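Local coordinates for type III effector HopA1 (Pseudomonas syringae pv. tomato str. DC3000, PDB 4RSX), which is a type III secretion effector that the plant pathogen probably delivers into host cells, represented here by a large C-terminal portion of the protein, at residues A[130-144]-A[158-172]. Residues are numbered along the deposited sequence; the frame is centred on the assembly and turned at random.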
ATOM      1  N   MET A 130      -5.040 -11.546   6.483  1.00 15.04           N
ATOM      2  CA  MET A 130      -4.022 -10.585   6.914  1.00 15.41           C
ATOM      3  C   MET A 130      -3.848 -10.630   8.428  1.00 13.85           C
ATOM      4  O   MET A 130      -2.722 -10.633   8.927  1.00 14.44           O
ATOM      5  CB  MET A 130      -4.375  -9.164   6.452  1.00 11.19           C
ATOM      6  CG  MET A 130      -4.187  -8.959   4.953  1.00 12.94           C
ATOM      7  SD  MET A 130      -4.868  -7.384   4.382  1.00 13.12           S
ATOM      8  CE  MET A 130      -3.699  -6.265   5.161  1.00  9.15           C
ATOM      9  N   ALA A 131      -4.961 -10.680   9.156  1.00 12.20           N
ATOM     10  CA  ALA A 131      -4.910 -10.758  10.617  1.00 14.64           C
ATOM     11  C   ALA A 131      -4.187 -12.029  11.095  1.00 16.31           C
ATOM     12  O   ALA A 131      -3.349 -11.983  12.010  1.00 17.96           O
ATOM     13  CB  ALA A 131      -6.313 -10.680  11.207  1.00 13.08           C
ATOM     14  N   THR A 132      -4.505 -13.160  10.478  1.00 13.10           N
ATOM     15  CA  THR A 132      -3.845 -14.409  10.836  1.00 16.17           C
ATOM     16  C   THR A 132      -2.334 -14.284  10.584  1.00 16.66           C
ATOM     17  O   THR A 132      -1.512 -14.598  11.453  1.00 15.62           O
ATOM     18  CB  THR A 132      -4.419 -15.585  10.035  1.00 16.07           C
ATOM     19  OG1 THR A 132      -5.832 -15.648  10.248  1.00 21.87           O
ATOM     20  CG2 THR A 132      -3.780 -16.909  10.460  1.00 16.47           C
ATOM     21  N   LEU A 133      -1.980 -13.800   9.401  1.00 16.21           N
ATOM     22  CA  LEU A 133      -0.583 -13.695   8.998  1.00 17.52           C
ATOM     23  C   LEU A 133       0.162 -12.747   9.942  1.00 16.82           C
ATOM     24  O   LEU A 133       1.277 -13.048  10.386  1.00 14.30           O
ATOM     25  CB  LEU A 133      -0.490 -13.233   7.539  1.00 12.94           C
ATOM     26  CG  LEU A 133       0.837 -13.479   6.809  1.00 25.01           C
ATOM     27  CD1 LEU A 133       1.209 -14.962   6.851  1.00 21.14           C
ATOM     28  CD2 LEU A 133       0.795 -12.976   5.354  1.00 19.51           C
ATOM     29  N   ILE A 134      -0.463 -11.618  10.272  1.00 11.01           N
ATOM     30  CA  ILE A 134       0.147 -10.686  11.218  1.00 13.26           C
ATOM     31  C   ILE A 134       0.322 -11.329  12.593  1.00 15.46           C
ATOM     32  O   ILE A 134       1.336 -11.111  13.264  1.00 13.90           O
ATOM     33  CB  ILE A 134      -0.661  -9.379  11.319  1.00 12.24           C
ATOM     34  CG1 ILE A 134      -0.553  -8.614   9.989  1.00 10.32           C
ATOM     35  CG2 ILE A 134      -0.180  -8.510  12.490  1.00  8.92           C
ATOM     36  CD1 ILE A 134      -1.656  -7.603   9.763  1.00 10.49           C
ATOM     37  N   GLY A 135      -0.652 -12.136  13.015  1.00 18.34           N
ATOM     38  CA  GLY A 135      -0.519 -12.842  14.280  1.00 16.55           C
ATOM     39  C   GLY A 135       0.724 -13.724  14.341  1.00 20.11           C
ATOM     40  O   GLY A 135       1.403 -13.775  15.379  1.00 22.80           O
ATOM     41  N   LYS A 136       1.020 -14.406  13.230  1.00 16.97           N
ATOM     42  CA  LYS A 136       2.059 -15.433  13.166  1.00 21.85           C
ATOM     43  C   LYS A 136       3.443 -14.892  12.837  1.00 23.17           C
ATOM     44  O   LYS A 136       4.448 -15.463  13.260  1.00 24.08           O
ATOM     45  CB  LYS A 136       1.710 -16.479  12.088  1.00 24.24           C
ATOM     46  CG  LYS A 136       0.547 -17.433  12.412  1.00 25.34           C
ATOM     47  CD  LYS A 136       0.440 -18.503  11.318  1.00 36.38           C
ATOM     48  CE  LYS A 136      -0.947 -19.155  11.265  1.00 39.56           C
ATOM     49  NZ  LYS A 136      -1.403 -19.667  12.590  1.00 40.25           N
ATOM     50  N   GLU A 137       3.498 -13.806  12.070  1.00 18.46           N
ATOM     51  CA  GLU A 137       4.757 -13.367  11.472  1.00 16.45           C
ATOM     52  C   GLU A 137       5.233 -12.050  12.063  1.00 16.32           C
ATOM     53  O   GLU A 137       4.745 -10.980  11.681  1.00 16.36           O
ATOM     54  CB  GLU A 137       4.582 -13.209   9.956  1.00 17.24           C
ATOM     55  CG  GLU A 137       4.117 -14.471   9.236  1.00 18.65           C
ATOM     56  CD  GLU A 137       5.250 -15.462   8.987  1.00 30.01           C
ATOM     57  OE1 GLU A 137       6.438 -15.064   9.105  1.00 28.71           O
ATOM     58  OE2 GLU A 137       4.952 -16.639   8.654  1.00 31.42           O
ATOM     59  N   SER A 138       6.198 -12.119  12.972  1.00  9.03           N
ATOM     60  CA  SER A 138       6.686 -10.928  13.650  1.00 10.70           C
ATOM     61  C   SER A 138       7.439  -9.959  12.738  1.00 12.49           C
ATOM     62  O   SER A 138       7.707  -8.823  13.141  1.00 12.51           O
ATOM     63  CB  SER A 138       7.580 -11.307  14.843  1.00 14.28           C
ATOM     64  OG  SER A 138       6.932 -12.238  15.689  1.00 21.32           O
ATOM     65  N   ALA A 139       7.803 -10.391  11.530  1.00 12.16           N
ATOM     66  CA  ALA A 139       8.391  -9.447  10.572  1.00 15.22           C
ATOM     67  C   ALA A 139       7.367  -8.383  10.154  1.00 14.62           C
ATOM     68  O   ALA A 139       7.737  -7.275   9.765  1.00 14.16           O
ATOM     69  CB  ALA A 139       8.970 -10.161   9.350  1.00 13.21           C
ATOM     70  N   ILE A 140       6.079  -8.709  10.241  1.00 13.83           N
ATOM     71  CA  ILE A 140       5.045  -7.738   9.886  1.00 13.82           C
ATOM     72  C   ILE A 140       4.682  -6.873  11.099  1.00 14.33           C
ATOM     73  O   ILE A 140       4.201  -7.382  12.113  1.00 14.15           O
ATOM     74  CB  ILE A 140       3.781  -8.431   9.361  1.00 11.38           C
ATOM     75  CG1 ILE A 140       4.142  -9.410   8.241  1.00 14.02           C
ATOM     76  CG2 ILE A 140       2.796  -7.416   8.828  1.00 11.15           C
ATOM     77  CD1 ILE A 140       2.940 -10.146   7.688  1.00 15.77           C
ATOM     78  N   THR A 141       4.898  -5.566  10.993  1.00 10.39           N
ATOM     79  CA  THR A 141       4.590  -4.687  12.105  1.00 15.20           C
ATOM     80  C   THR A 141       3.103  -4.358  12.182  1.00 16.39           C
ATOM     81  O   THR A 141       2.570  -4.194  13.286  1.00 15.39           O
ATOM     82  CB  THR A 141       5.391  -3.382  12.052  1.00 12.15           C
ATOM     83  OG1 THR A 141       5.037  -2.651  10.876  1.00 13.75           O
ATOM     84  CG2 THR A 141       6.882  -3.674  12.040  1.00 15.63           C
ATOM     85  N   HIS A 142       2.452  -4.235  11.021  1.00 11.76           N
ATOM     86  CA  HIS A 142       1.003  -3.997  10.952  1.00 11.03           C
ATOM     87  C   HIS A 142       0.480  -4.068   9.536  1.00 11.86           C
ATOM     88  O   HIS A 142       1.255  -4.149   8.573  1.00 11.46           O
ATOM     89  CB  HIS A 142       0.629  -2.625  11.510  1.00 11.35           C
ATOM     90  CG  HIS A 142       1.223  -1.477  10.753  1.00 15.40           C
ATOM     91  ND1 HIS A 142       2.587  -1.296  10.619  1.00 14.97           N
ATOM     92  CD2 HIS A 142       0.642  -0.426  10.116  1.00 15.87           C
ATOM     93  CE1 HIS A 142       2.818  -0.192   9.930  1.00 18.25           C
ATOM     94  NE2 HIS A 142       1.657   0.353   9.608  1.00 17.40           N
ATOM     95  N   GLY A 143      -0.845  -4.031   9.410  1.00  8.83           N
ATOM     96  CA  GLY A 143      -1.466  -3.982   8.107  1.00 11.64           C
ATOM     97  C   GLY A 143      -2.464  -2.854   8.083  1.00 11.48           C
ATOM     98  O   GLY A 143      -2.817  -2.320   9.135  1.00 11.98           O
ATOM     99  N   LYS A 144      -2.916  -2.464   6.894  1.00 13.80           N
ATOM    100  CA  LYS A 144      -4.065  -1.567   6.849  1.00 13.69           C
ATOM    101  C   LYS A 144      -5.017  -1.952   5.728  1.00 14.87           C
ATOM    102  O   LYS A 144      -4.597  -2.442   4.669  1.00 13.25           O
ATOM    103  CB  LYS A 144      -3.645  -0.083   6.755  1.00 15.11           C
ATOM    104  CG  LYS A 144      -3.461   0.431   5.340  1.00 15.09           C
ATOM    105  CD  LYS A 144      -3.040   1.917   5.255  1.00 17.61           C
ATOM    106  CE  LYS A 144      -2.621   2.233   3.786  1.00 17.38           C
ATOM    107  NZ  LYS A 144      -2.128   3.645   3.543  1.00 24.02           N
ATOM    108  N   ALA A 158      -5.330  -2.505   0.445  1.00 14.76           N
ATOM    109  CA  ALA A 158      -4.781  -3.365   1.500  1.00 11.57           C
ATOM    110  C   ALA A 158      -3.256  -3.434   1.439  1.00 12.75           C
ATOM    111  O   ALA A 158      -2.679  -3.731   0.384  1.00 10.42           O
ATOM    112  CB  ALA A 158      -5.385  -4.762   1.421  1.00 12.48           C
ATOM    113  N   VAL A 159      -2.608  -3.160   2.571  1.00  7.99           N
ATOM    114  CA  VAL A 159      -1.150  -3.107   2.623  1.00  8.62           C
ATOM    115  C   VAL A 159      -0.610  -3.787   3.901  1.00  9.09           C
ATOM    116  O   VAL A 159      -1.155  -3.594   5.003  1.00 10.28           O
ATOM    117  CB  VAL A 159      -0.603  -1.635   2.555  1.00 10.74           C
ATOM    118  CG1 VAL A 159       0.925  -1.638   2.429  1.00  8.26           C
ATOM    119  CG2 VAL A 159      -1.218  -0.826   1.390  1.00  5.28           C
ATOM    120  N   LEU A 160       0.446  -4.588   3.747  1.00 10.69           N
ATOM    121  CA  LEU A 160       1.190  -5.122   4.891  1.00 12.41           C
ATOM    122  C   LEU A 160       2.535  -4.394   5.004  1.00 14.06           C
ATOM    123  O   LEU A 160       3.240  -4.217   3.997  1.00 12.65           O
ATOM    124  CB  LEU A 160       1.415  -6.627   4.737  1.00 10.11           C
ATOM    125  CG  LEU A 160       0.165  -7.510   4.826  1.00 10.82           C
ATOM    126  CD1 LEU A 160       0.499  -8.954   4.490  1.00 11.48           C
ATOM    127  CD2 LEU A 160      -0.426  -7.429   6.210  1.00 10.87           C
ATOM    128  N   TYR A 161       2.886  -3.959   6.216  1.00 11.93           N
ATOM    129  CA  TYR A 161       4.143  -3.241   6.442  1.00 12.10           C
ATOM    130  C   TYR A 161       5.130  -4.188   7.090  1.00 14.21           C
ATOM    131  O   TYR A 161       4.861  -4.745   8.162  1.00 12.45           O
ATOM    132  CB  TYR A 161       3.920  -1.997   7.305  1.00 10.76           C
ATOM    133  CG  TYR A 161       2.970  -1.035   6.653  1.00 13.08           C
ATOM    134  CD1 TYR A 161       3.438   0.034   5.911  1.00 15.13           C
ATOM    135  CD2 TYR A 161       1.592  -1.227   6.736  1.00 14.22           C
ATOM    136  CE1 TYR A 161       2.560   0.908   5.281  1.00 16.21           C
ATOM    137  CE2 TYR A 161       0.716  -0.367   6.121  1.00 13.62           C
ATOM    138  CZ  TYR A 161       1.205   0.702   5.394  1.00 15.73           C
ATOM    139  OH  TYR A 161       0.330   1.563   4.775  1.00 17.95           O
ATOM    140  N   ILE A 162       6.270  -4.361   6.424  1.00 12.49           N
ATOM    141  CA  ILE A 162       7.177  -5.475   6.690  1.00 11.61           C
ATOM    142  C   ILE A 162       8.606  -5.032   7.016  1.00 14.89           C
ATOM    143  O   ILE A 162       9.211  -4.253   6.267  1.00 14.15           O
ATOM    144  CB  ILE A 162       7.247  -6.401   5.463  1.00 13.48           C
ATOM    145  CG1 ILE A 162       5.849  -6.927   5.113  1.00 12.62           C
ATOM    146  CG2 ILE A 162       8.209  -7.558   5.707  1.00 15.37           C
ATOM    147  CD1 ILE A 162       5.778  -7.643   3.766  1.00 12.63           C
ATOM    148  N   ASN A 163       9.148  -5.527   8.124  1.00 10.56           N
ATOM    149  CA  ASN A 163      10.572  -5.347   8.390  1.00 12.82           C
ATOM    150  C   ASN A 163      11.309  -6.435   7.621  1.00 14.01           C
ATOM    151  O   ASN A 163      11.349  -7.579   8.061  1.00 14.64           O
ATOM    152  CB  ASN A 163      10.865  -5.471   9.888  1.00 11.65           C
ATOM    153  CG  ASN A 163      10.290  -4.327  10.689  1.00 14.06           C
ATOM    154  OD1 ASN A 163      10.116  -3.214  10.173  1.00 12.35           O
ATOM    155  ND2 ASN A 163      10.001  -4.583  11.967  1.00 12.48           N
ATOM    156  N   GLY A 164      11.855  -6.108   6.457  1.00 16.98           N
ATOM    157  CA  GLY A 164      12.450  -7.137   5.625  1.00 15.81           C
ATOM    158  C   GLY A 164      12.543  -6.698   4.180  1.00 19.52           C
ATOM    159  O   GLY A 164      12.064  -5.611   3.834  1.00 16.35           O
ATOM    160  N   ASP A 165      13.145  -7.543   3.341  1.00 16.85           N
ATOM    161  CA  ASP A 165      13.420  -7.201   1.948  1.00 19.01           C
ATOM    162  C   ASP A 165      12.427  -7.875   1.009  1.00 17.77           C
ATOM    163  O   ASP A 165      11.447  -8.485   1.461  1.00 18.19           O
ATOM    164  CB  ASP A 165      14.829  -7.650   1.575  1.00 20.07           C
ATOM    165  CG  ASP A 165      15.082  -9.119   1.923  1.00 24.36           C
ATOM    166  OD1 ASP A 165      14.119  -9.920   1.967  1.00 23.50           O
ATOM    167  OD2 ASP A 165      16.249  -9.485   2.162  1.00 33.24           O
ATOM    168  N   VAL A 166      12.711  -7.812  -0.290  1.00 14.41           N
ATOM    169  CA  VAL A 166      11.783  -8.317  -1.289  1.00 13.52           C
ATOM    170  C   VAL A 166      11.574  -9.835  -1.167  1.00 16.70           C
ATOM    171  O   VAL A 166      10.440 -10.323  -1.302  1.00 14.70           O
ATOM    172  CB  VAL A 166      12.183  -7.872  -2.722  1.00 19.26           C
ATOM    173  CG1 VAL A 166      13.474  -8.546  -3.165  1.00 17.63           C
ATOM    174  CG2 VAL A 166      11.055  -8.141  -3.709  1.00 13.59           C
ATOM    175  N   ALA A 167      12.645 -10.568  -0.859  1.00 13.18           N
ATOM    176  CA  ALA A 167      12.539 -12.011  -0.639  1.00 17.86           C
ATOM    177  C   ALA A 167      11.560 -12.367   0.490  1.00 15.82           C
ATOM    178  O   ALA A 167      10.764 -13.294   0.352  1.00 17.91           O
ATOM    179  CB  ALA A 167      13.904 -12.617  -0.366  1.00 11.57           C
ATOM    180  N   LYS A 168      11.638 -11.644   1.601  1.00 12.81           N
ATOM    181  CA  LYS A 168      10.732 -11.870   2.723  1.00 17.04           C
ATOM    182  C   LYS A 168       9.290 -11.585   2.291  1.00 14.87           C
ATOM    183  O   LYS A 168       8.378 -12.346   2.607  1.00 16.15           O
ATOM    184  CB  LYS A 168      11.144 -10.997   3.923  1.00 15.29           C
ATOM    185  CG  LYS A 168      10.295 -11.172   5.189  1.00 16.00           C
ATOM    186  CD  LYS A 168      10.358 -12.586   5.763  1.00 23.89           C
ATOM    187  CE  LYS A 168       9.307 -12.770   6.867  1.00 23.39           C
ATOM    188  NZ  LYS A 168       9.569 -13.960   7.736  1.00 22.64           N
ATOM    189  N   ALA A 169       9.098 -10.500   1.540  1.00 14.78           N
ATOM    190  CA  ALA A 169       7.772 -10.130   1.030  1.00 14.61           C
ATOM    191  C   ALA A 169       7.203 -11.170   0.079  1.00 16.50           C
ATOM    192  O   ALA A 169       6.006 -11.468   0.138  1.00 17.87           O
ATOM    193  CB  ALA A 169       7.825  -8.779   0.338  1.00 12.50           C
ATOM    194  N   GLU A 170       8.044 -11.697  -0.818  1.00 21.80           N
ATOM    195  CA  GLU A 170       7.627 -12.775  -1.719  1.00 22.11           C
ATOM    196  C   GLU A 170       7.101 -13.972  -0.931  1.00 23.24           C
ATOM    197  O   GLU A 170       6.020 -14.491  -1.222  1.00 24.64           O
ATOM    198  CB  GLU A 170       8.784 -13.224  -2.624  1.00 21.30           C
ATOM    199  CG  GLU A 170       9.115 -12.237  -3.751  1.00 28.20           C
ATOM    200  CD  GLU A 170      10.258 -12.709  -4.667  1.00 41.37           C
ATOM    201  OE1 GLU A 170      11.135 -13.472  -4.196  1.00 44.53           O
ATOM    202  OE2 GLU A 170      10.279 -12.309  -5.857  1.00 44.44           O
ATOM    203  N   LYS A 171       7.860 -14.408   0.069  1.00 16.12           N
ATOM    204  CA  LYS A 171       7.427 -15.535   0.892  1.00 20.95           C
ATOM    205  C   LYS A 171       6.098 -15.256   1.596  1.00 19.77           C
ATOM    206  O   LYS A 171       5.216 -16.109   1.605  1.00 15.65           O
ATOM    207  CB  LYS A 171       8.510 -15.909   1.905  1.00 17.34           C
ATOM    208  CG  LYS A 171       9.781 -16.449   1.266  1.00 22.21           C
ATOM    209  CD  LYS A 171      10.802 -16.851   2.328  1.00 28.43           C
ATOM    210  CE  LYS A 171      12.038 -17.492   1.706  1.00 37.24           C
ATOM    211  NZ  LYS A 171      12.980 -18.003   2.752  1.00 44.57           N
ATOM    212  N   LEU A 172       5.952 -14.063   2.177  1.00 18.12           N
ATOM    213  CA  LEU A 172       4.702 -13.716   2.857  1.00 19.59           C
ATOM    214  C   LEU A 172       3.546 -13.635   1.878  1.00 16.86           C
ATOM    215  O   LEU A 172       2.415 -14.000   2.207  1.00 17.64           O
ATOM    216  CB  LEU A 172       4.821 -12.383   3.579  1.00 16.50           C
ATOM    217  CG  LEU A 172       5.741 -12.383   4.788  1.00 18.24           C
ATOM    218  CD1 LEU A 172       5.880 -10.956   5.276  1.00 16.22           C
ATOM    219  CD2 LEU A 172       5.216 -13.297   5.888  1.00 14.71           C
TER
HETATM  220  O   HOH W   1       8.096 -13.107  10.339  1.00 16.55           O
HETATM  221  O   HOH W   2       9.812  -7.179  13.188  1.00 15.87           O
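M130 starts the contact from helix 123-136: its chain bends at chi3 (69°), which brings CE to 3.6 Å from L160 CD2, while SD lies beside the methyl of A158. One turn on, L133 CD2 packs against L160 CD1, the two side chains crossing at about a right angle, and I134 CD1 reaches L160 CD2 as well, all on one leucine. After the helix, E137 lays its CG against L172 CD2 and sends OE1 to K168 NZ, a long salt bridge of 3.6 Å. A water bridges the corner, donating to E137 OE1 and accepting from K168 NZ and A139 N. A139 O accepts from N163 N at 2.8 Å, and the N163 side chain is held by OD1 accepting from Q111 NE2 and D108 N, and ND2 donating to R106 O. From I140 the chain runs as one arm of an antiparallel hairpin with strand 158-162, inside a seven-stranded sheet whose face bearing I140 and L160 is covered by helices 123-136 and 166-180. I140 meets L172 tip to tip there. A beta bulge between I140 and H142 shifts the register by one; T141 N still bonds Y161 O, and T141 OG1 shares a hydrogen bond with H142 ND1. On the other face the H142 ring lies flat over Y161 in an offset stack, planes at 4° and centroids 4.2 Å apart, with V159 CG1 against the opposite face of the tyrosine. K144 exchanges both backbone bonds with V159, and its extended chain passes the tyrosine hydroxyl, CE 3.2 Å from Y161 OH, on its way to a salt bridge with D156.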